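Local coordinates for protein glycerol dehydratase (Clostridium butyricum, PDB 1R9D) that dehydrates glycerol without vitamin B12, probably through a glycyl radical of the kind found in pyruvate formate-lyase relatives, at residues Phe177-Leu188 / Leu205-Ile216; Ser672-Pro680 / Asp778-Met787. One frame throughout, in Å; residues are numbered along the deposited sequence.

Interaction 1. Residues Phe177-Leu188 / Leu205-Ile216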
# COMPACT_ATOMS: atom_id res chain seq x y z
N PHE A 177 -25.07 -3.85 -16.04
CA PHE A 177 -23.98 -4.36 -15.23
C PHE A 177 -23.20 -5.44 -15.98
O PHE A 177 -22.02 -5.64 -15.72
CB PHE A 177 -24.52 -4.91 -13.90
CG PHE A 177 -25.13 -3.85 -13.01
CD1 PHE A 177 -26.44 -3.95 -12.57
CD2 PHE A 177 -24.37 -2.75 -12.62
CE1 PHE A 177 -27.00 -2.97 -11.76
CE2 PHE A 177 -24.92 -1.76 -11.80
CZ PHE A 177 -26.24 -1.87 -11.37
N ASN A 178 -23.85 -6.12 -16.92
CA ASN A 178 -23.16 -7.14 -17.71
C ASN A 178 -22.14 -6.46 -18.62
O ASN A 178 -21.05 -7.00 -18.85
CB ASN A 178 -24.13 -7.94 -18.59
CG ASN A 178 -25.03 -8.85 -17.79
OD1 ASN A 178 -24.65 -9.37 -16.74
ND2 ASN A 178 -26.24 -9.07 -18.30
N GLY A 179 -22.50 -5.29 -19.13
CA GLY A 179 -21.62 -4.56 -20.03
C GLY A 179 -20.33 -4.11 -19.36
O GLY A 179 -19.26 -4.12 -19.97
N ILE A 180 -20.45 -3.72 -18.09
CA ILE A 180 -19.30 -3.28 -17.31
C ILE A 180 -18.40 -4.49 -17.05
O ILE A 180 -17.18 -4.43 -17.21
CB ILE A 180 -19.75 -2.66 -15.97
CG1 ILE A 180 -20.66 -1.46 -16.24
CG2 ILE A 180 -18.54 -2.24 -15.15
CD1 ILE A 180 -20.02 -0.36 -17.09
N ILE A 181 -19.02 -5.59 -16.63
CA ILE A 181 -18.28 -6.82 -16.37
C ILE A 181 -17.51 -7.23 -17.62
O ILE A 181 -16.33 -7.59 -17.54
CB ILE A 181 -19.23 -7.97 -15.96
CG1 ILE A 181 -19.88 -7.65 -14.61
CG2 ILE A 181 -18.45 -9.29 -15.87
CD1 ILE A 181 -20.90 -8.68 -14.16
N ASN A 182 -18.16 -7.17 -18.77
CA ASN A 182 -17.50 -7.57 -20.01
C ASN A 182 -16.35 -6.65 -20.39
O ASN A 182 -15.37 -7.09 -20.98
CB ASN A 182 -18.51 -7.66 -21.16
CG ASN A 182 -19.46 -8.83 -20.99
OD1 ASN A 182 -19.10 -9.87 -20.43
ND2 ASN A 182 -20.69 -8.67 -21.48
N GLU A 183 -16.46 -5.37 -20.05
CA GLU A 183 -15.39 -4.43 -20.36
C GLU A 183 -14.20 -4.74 -19.46
O GLU A 183 -13.05 -4.64 -19.88
CB GLU A 183 -15.85 -2.98 -20.14
CG GLU A 183 -14.72 -1.97 -20.26
CD GLU A 183 -15.21 -0.55 -20.45
OE1 GLU A 183 -16.13 -0.14 -19.72
OE2 GLU A 183 -14.67 0.16 -21.33
N ALA A 184 -14.49 -5.12 -18.21
CA ALA A 184 -13.44 -5.47 -17.26
C ALA A 184 -12.74 -6.75 -17.73
O ALA A 184 -11.52 -6.86 -17.67
CB ALA A 184 -14.04 -5.68 -15.88
N LYS A 185 -13.52 -7.72 -18.21
CA LYS A 185 -12.95 -8.97 -18.70
C LYS A 185 -12.11 -8.76 -19.95
O LYS A 185 -11.07 -9.40 -20.12
CB LYS A 185 -14.05 -10.00 -18.97
CG LYS A 185 -14.66 -10.60 -17.71
CD LYS A 185 -15.71 -11.65 -18.04
CE LYS A 185 -16.25 -12.30 -16.78
NZ LYS A 185 -17.32 -13.30 -17.09
N GLU A 186 -12.54 -7.85 -20.82
CA GLU A 186 -11.79 -7.56 -22.04
C GLU A 186 -10.46 -6.90 -21.70
O GLU A 186 -9.44 -7.19 -22.34
CB GLU A 186 -12.59 -6.64 -22.97
CG GLU A 186 -13.92 -7.21 -23.43
CD GLU A 186 -14.67 -6.27 -24.37
OE1 GLU A 186 -14.68 -5.05 -24.11
OE2 GLU A 186 -15.25 -6.76 -25.36
N GLN A 187 -10.46 -6.02 -20.71
CA GLN A 187 -9.24 -5.33 -20.30
C GLN A 187 -8.27 -6.33 -19.69
O GLN A 187 -7.06 -6.24 -19.88
CB GLN A 187 -9.57 -4.23 -19.28
CG GLN A 187 -8.39 -3.31 -18.95
CD GLN A 187 -7.90 -2.53 -20.15
OE1 GLN A 187 -8.67 -1.81 -20.80
NE2 GLN A 187 -6.62 -2.65 -20.46
N LEU A 188 -8.83 -7.29 -18.97
CA LEU A 188 -8.05 -8.34 -18.33
C LEU A 188 -7.28 -9.11 -19.41
O LEU A 188 -6.12 -9.48 -19.22
CB LEU A 188 -9.01 -9.28 -17.58
CG LEU A 188 -8.67 -9.78 -16.17
CD1 LEU A 188 -8.00 -8.69 -15.35
CD2 LEU A 188 -9.97 -10.23 -15.50
N LEU A 205 -9.28 -5.27 -11.50
CA LEU A 205 -10.28 -5.65 -12.49
C LEU A 205 -11.17 -6.79 -12.00
O LEU A 205 -12.37 -6.79 -12.25
CB LEU A 205 -9.60 -6.02 -13.81
CG LEU A 205 -8.98 -4.82 -14.54
CD1 LEU A 205 -8.20 -5.28 -15.76
CD2 LEU A 205 -10.07 -3.84 -14.94
N ASN A 206 -10.58 -7.75 -11.29
CA ASN A 206 -11.39 -8.85 -10.76
C ASN A 206 -12.29 -8.36 -9.63
O ASN A 206 -13.34 -8.96 -9.37
CB ASN A 206 -10.50 -9.99 -10.29
CG ASN A 206 -10.08 -10.90 -11.43
OD1 ASN A 206 -10.93 -11.46 -12.12
ND2 ASN A 206 -8.78 -11.03 -11.65
N SER A 207 -11.89 -7.28 -8.97
CA SER A 207 -12.69 -6.72 -7.88
C SER A 207 -13.90 -6.01 -8.48
O SER A 207 -14.97 -5.97 -7.89
CB SER A 207 -11.87 -5.75 -7.04
OG SER A 207 -10.88 -6.44 -6.29
N VAL A 208 -13.71 -5.42 -9.66
CA VAL A 208 -14.80 -4.74 -10.35
C VAL A 208 -15.84 -5.78 -10.77
O VAL A 208 -17.04 -5.56 -10.66
CB VAL A 208 -14.30 -4.02 -11.62
CG1 VAL A 208 -15.48 -3.62 -12.50
CG2 VAL A 208 -13.49 -2.78 -11.24
N ILE A 209 -15.35 -6.93 -11.25
CA ILE A 209 -16.23 -8.00 -11.69
C ILE A 209 -17.06 -8.56 -10.54
O ILE A 209 -18.27 -8.72 -10.67
CB ILE A 209 -15.41 -9.13 -12.36
CG1 ILE A 209 -14.75 -8.59 -13.63
CG2 ILE A 209 -16.31 -10.33 -12.67
CD1 ILE A 209 -13.81 -9.56 -14.31
N ILE A 210 -16.40 -8.83 -9.42
CA ILE A 210 -17.08 -9.35 -8.24
C ILE A 210 -18.15 -8.35 -7.78
O ILE A 210 -19.27 -8.74 -7.44
CB ILE A 210 -16.08 -9.58 -7.09
CG1 ILE A 210 -15.14 -10.74 -7.44
CG2 ILE A 210 -16.82 -9.86 -5.78
CD1 ILE A 210 -13.97 -10.91 -6.49
N SER A 211 -17.79 -7.07 -7.78
CA SER A 211 -18.71 -6.02 -7.35
C SER A 211 -19.95 -5.91 -8.23
O SER A 211 -21.07 -5.79 -7.73
CB SER A 211 -17.98 -4.67 -7.30
OG SER A 211 -16.94 -4.70 -6.35
N CYS A 212 -19.75 -5.93 -9.54
CA CYS A 212 -20.86 -5.83 -10.47
C CYS A 212 -21.73 -7.08 -10.45
O CYS A 212 -22.94 -7.01 -10.66
CB CYS A 212 -20.35 -5.54 -11.89
SG CYS A 212 -19.73 -3.83 -12.09
N GLU A 213 -21.11 -8.23 -10.20
CA GLU A 213 -21.87 -9.48 -10.14
C GLU A 213 -22.75 -9.43 -8.90
O GLU A 213 -23.86 -9.97 -8.89
CB GLU A 213 -20.93 -10.69 -10.09
CG GLU A 213 -20.05 -10.82 -11.33
CD GLU A 213 -19.17 -12.06 -11.32
OE1 GLU A 213 -18.56 -12.36 -10.28
OE2 GLU A 213 -19.09 -12.72 -12.38
N ALA A 214 -22.25 -8.78 -7.85
CA ALA A 214 -23.01 -8.65 -6.62
C ALA A 214 -24.21 -7.73 -6.85
O ALA A 214 -25.28 -7.94 -6.29
CB ALA A 214 -22.13 -8.09 -5.50
N ALA A 215 -24.01 -6.71 -7.69
CA ALA A 215 -25.09 -5.78 -8.00
C ALA A 215 -26.21 -6.54 -8.69
O ALA A 215 -27.39 -6.35 -8.38
CB ALA A 215 -24.57 -4.66 -8.91
N ILE A 216 -25.84 -7.41 -9.64
CA ILE A 216 -26.81 -8.21 -10.37
C ILE A 216 -27.62 -9.07 -9.40
O ILE A 216 -28.84 -9.19 -9.52
CB ILE A 216 -26.11 -9.11 -11.41
CG1 ILE A 216 -25.48 -8.24 -12.51
CG2 ILE A 216 -27.09 -10.10 -12.02
CD1 ILE A 216 -24.69 -9.01 -13.54
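Ser207 O, on the side of helix 197-230 turned from residues 177-188, is gripped twice: Ser211 N lies 3.0 Å and Ser211 OG 2.8 Å from it, on opposite faces of its carbonyl plane. Both serines lean on helix 47-61, and the seam with residues 177-188 is mostly apolar, with Asn178 OD1 against Ile216 CD1 at its margin. There Ile181 is a knob among Ile209, Cys212, Glu213 and Ile216, its CG1 pressed tightly on Cys212 CB at 3.5 Å. Ile209 answers as a knob among Ile181, Ala184, Lys185 and Leu188. With chi1 at -65°, Ile209 CG1 stands beside its backbone N and reaches Ala184 CB at 3.7 Å. Toward one end, Ala215 CB lies over one face of the Phe177 ring in a CH-pi contact, 3.9 Å from the centroid and 3° off the normal. Toward the other, Leu188 and Leu205 run alongside each other, pointing opposite ways, their CD1 atoms a tight 3.4 Å apart. Ile180 CG2 touches Cys212 SG at 3.6 Å. The segment axes approach to 9.1 Å at 162°, and these interlocked knobs into holes are typical of an antiparallel helical hairpin, here formed by helices 169-190 and 197-230.

Interaction 2. Residues Ser672-Pro680 / Asp778-Met787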
# COMPACT_ATOMS: atom_id res chain seq x y z
N SER A 672 -23.58 40.33 4.29
CA SER A 672 -23.94 40.03 5.68
C SER A 672 -25.37 40.51 5.94
O SER A 672 -25.85 41.43 5.29
CB SER A 672 -22.99 40.73 6.66
OG SER A 672 -21.69 40.18 6.59
N ARG A 673 -26.04 39.88 6.90
CA ARG A 673 -27.42 40.23 7.23
C ARG A 673 -27.62 41.72 7.48
O ARG A 673 -26.86 42.34 8.22
CB ARG A 673 -27.89 39.45 8.46
CG ARG A 673 -27.09 39.74 9.71
CD ARG A 673 -27.72 39.08 10.93
NE ARG A 673 -27.64 37.62 10.88
CZ ARG A 673 -27.95 36.82 11.89
NH1 ARG A 673 -28.37 37.35 13.04
NH2 ARG A 673 -27.83 35.51 11.77
N GLY A 674 -28.67 42.27 6.86
CA GLY A 674 -29.01 43.67 7.02
C GLY A 674 -28.04 44.69 6.45
O GLY A 674 -28.26 45.89 6.58
N CYS A 675 -26.96 44.22 5.83
CA CYS A 675 -25.96 45.12 5.27
C CYS A 675 -26.29 45.61 3.87
O CYS A 675 -25.87 46.70 3.48
CB CYS A 675 -24.59 44.46 5.28
SG CYS A 675 -23.88 44.36 6.94
N ASP A 676 -27.03 44.80 3.12
CA ASP A 676 -27.42 45.17 1.76
C ASP A 676 -28.75 45.92 1.82
O ASP A 676 -29.82 45.33 1.79
CB ASP A 676 -27.50 43.92 0.86
CG ASP A 676 -28.18 42.73 1.53
OD1 ASP A 676 -28.17 42.62 2.78
OD2 ASP A 676 -28.72 41.87 0.80
N VAL A 677 -28.65 47.25 1.89
CA VAL A 677 -29.81 48.12 1.99
C VAL A 677 -30.07 48.95 0.73
O VAL A 677 -30.76 49.97 0.79
CB VAL A 677 -29.64 49.08 3.18
CG1 VAL A 677 -29.51 48.28 4.47
CG2 VAL A 677 -28.40 49.95 2.97
N SER A 678 -29.52 48.52 -0.39
CA SER A 678 -29.69 49.26 -1.64
C SER A 678 -30.45 48.49 -2.71
O SER A 678 -30.43 48.87 -3.88
CB SER A 678 -28.32 49.68 -2.17
OG SER A 678 -27.57 50.34 -1.16
N GLY A 679 -31.14 47.42 -2.32
CA GLY A 679 -31.89 46.64 -3.29
C GLY A 679 -31.14 45.41 -3.77
O GLY A 679 -29.92 45.34 -3.64
N PRO A 680 -31.84 44.42 -4.34
CA PRO A 680 -31.19 43.19 -4.83
C PRO A 680 -30.26 43.36 -6.03
O PRO A 680 -29.30 42.61 -6.17
CB PRO A 680 -32.38 42.28 -5.12
CG PRO A 680 -33.45 43.25 -5.53
CD PRO A 680 -33.30 44.34 -4.51
N ASP A 778 -30.71 31.84 11.78
CA ASP A 778 -29.81 32.48 10.82
C ASP A 778 -30.57 32.75 9.53
O ASP A 778 -30.44 33.81 8.93
CB ASP A 778 -28.59 31.59 10.54
CG ASP A 778 -27.54 32.29 9.68
OD1 ASP A 778 -27.11 31.70 8.66
OD2 ASP A 778 -27.15 33.43 10.03
N ILE A 779 -31.39 31.78 9.10
CA ILE A 779 -32.17 31.94 7.88
C ILE A 779 -33.23 33.02 8.02
O ILE A 779 -33.44 33.83 7.11
CB ILE A 779 -32.85 30.60 7.48
CG1 ILE A 779 -31.77 29.58 7.09
CG2 ILE A 779 -33.83 30.83 6.33
CD1 ILE A 779 -32.31 28.18 6.84
N ILE A 780 -33.90 33.05 9.17
CA ILE A 780 -34.93 34.06 9.41
C ILE A 780 -34.32 35.46 9.44
O ILE A 780 -34.95 36.43 9.00
CB ILE A 780 -35.66 33.78 10.75
CG1 ILE A 780 -36.48 32.49 10.63
CG2 ILE A 780 -36.55 34.95 11.13
CD1 ILE A 780 -37.02 31.97 11.96
N ALA A 781 -33.08 35.56 9.93
CA ALA A 781 -32.40 36.85 10.04
C ALA A 781 -31.83 37.41 8.74
O ALA A 781 -31.41 38.57 8.68
CB ALA A 781 -31.29 36.76 11.08
N ARG A 782 -31.83 36.60 7.69
CA ARG A 782 -31.31 37.06 6.40
C ARG A 782 -32.11 38.24 5.87
O ARG A 782 -33.31 38.37 6.14
CB ARG A 782 -31.34 35.92 5.39
CG ARG A 782 -30.35 34.83 5.69
CD ARG A 782 -30.52 33.66 4.75
NE ARG A 782 -29.62 32.57 5.09
CZ ARG A 782 -29.62 31.38 4.50
NH1 ARG A 782 -30.48 31.13 3.52
NH2 ARG A 782 -28.75 30.45 4.88
N THR A 783 -31.44 39.09 5.10
CA THR A 783 -32.10 40.25 4.51
C THR A 783 -33.25 39.81 3.61
O THR A 783 -33.12 38.86 2.85
CB THR A 783 -31.12 41.06 3.64
OG1 THR A 783 -29.98 41.44 4.42
CG2 THR A 783 -31.81 42.30 3.09
N GLU A 784 -34.38 40.51 3.71
CA GLU A 784 -35.53 40.20 2.88
C GLU A 784 -35.66 41.32 1.86
O GLU A 784 -35.83 42.48 2.23
CB GLU A 784 -36.80 40.12 3.72
CG GLU A 784 -38.07 40.04 2.89
CD GLU A 784 -39.33 40.00 3.73
OE1 GLU A 784 -39.64 38.93 4.30
OE2 GLU A 784 -40.01 41.04 3.84
N HIS A 785 -35.58 40.98 0.58
CA HIS A 785 -35.66 41.97 -0.49
C HIS A 785 -37.02 42.05 -1.18
O HIS A 785 -37.87 41.18 -1.04
CB HIS A 785 -34.63 41.66 -1.58
CG HIS A 785 -33.21 41.93 -1.19
ND1 HIS A 785 -32.71 43.21 -1.07
CD2 HIS A 785 -32.19 41.09 -0.90
CE1 HIS A 785 -31.43 43.14 -0.73
NE2 HIS A 785 -31.09 41.87 -0.62
N VAL A 786 -37.19 43.15 -1.91
CA VAL A 786 -38.36 43.39 -2.73
C VAL A 786 -37.69 43.70 -4.05
O VAL A 786 -36.51 44.05 -4.07
CB VAL A 786 -39.21 44.59 -2.24
CG1 VAL A 786 -40.01 44.19 -1.01
CG2 VAL A 786 -38.31 45.78 -1.94
N MET A 787 -38.40 43.56 -5.16
CA MET A 787 -37.81 43.78 -6.47
C MET A 787 -37.54 45.26 -6.76
O MET A 787 -36.39 45.66 -6.98
CB MET A 787 -38.72 43.17 -7.54
CG MET A 787 -37.99 42.59 -8.74
SD MET A 787 -36.88 41.22 -8.34
CE MET A 787 -37.95 39.79 -8.54
O HOH W 1 -28.49 35.84 8.45
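Thr783 OG1 works in both directions between the two segments, accepting from Gly674 N at 2.9 Å and donating to Asp676 OD1 at 2.7 Å, which it meets on the syn side. The second carboxylate oxygen is satisfied as well: His785 NE2 donates to Asp676 OD2 over 2.8 Å, approaching from above the carboxylate plane, 46° out of it, with the ring and carboxylate planes 74° apart. A chi1 of 43° sets Asp676 CG between the backbone N and the carbonyl carbon, which helps turn the acid to residues 783-785. Pro680 CB packs over one face of the His785 ring as a CH-pi contact, 4.2 Å from the centroid, while Thr783 CG2 covers the opposite face near the rim. Farther along, Arg673 NH2 makes a salt bridge of 2.8 Å to Asp778 OD2, which accepts with its anti lone pair and lies in the guanidinium plane. Ala781 CB sits 3.4 Å from Arg673 CZ, over the guanidinium centre, and a water accepts weakly from Arg673 NE and is placed to donate to Asp778 O. Asn645 ND2 donates to Asp778 OD1. Since His785 donates through NE2, that nitrogen carries a proton; the buried Asp676 is probably ionised, stabilised by two donors, and would in turn favour a protonated imidazole. The C-terminal tail is thus tied by polar bonds to the loop leading into helix 680-687.

How the interactions relate
The two contacts do not touch: their centres are 53 Å apart, their nearest atoms about 36 Å, and they lie on opposite sides of the chain's centre. They also follow in series, since the 177-188/205-216 pair closes long before residue 672. Interaction 1 joins neighbouring helices in the pyruvate formate lyase-like part, centred 29 Å from the middle of the chain. Interaction 2 closes a span of 97 residues that includes Gly763, the predicted radical site. In interaction 2 the Asp778 side chain is about 14 Å from bound glycerol, while Arg782 bonds Val761 O, two residues before Gly763. It thus lies near the predicted radical site, through Arg782 and Val761; no such link is established for interaction 1.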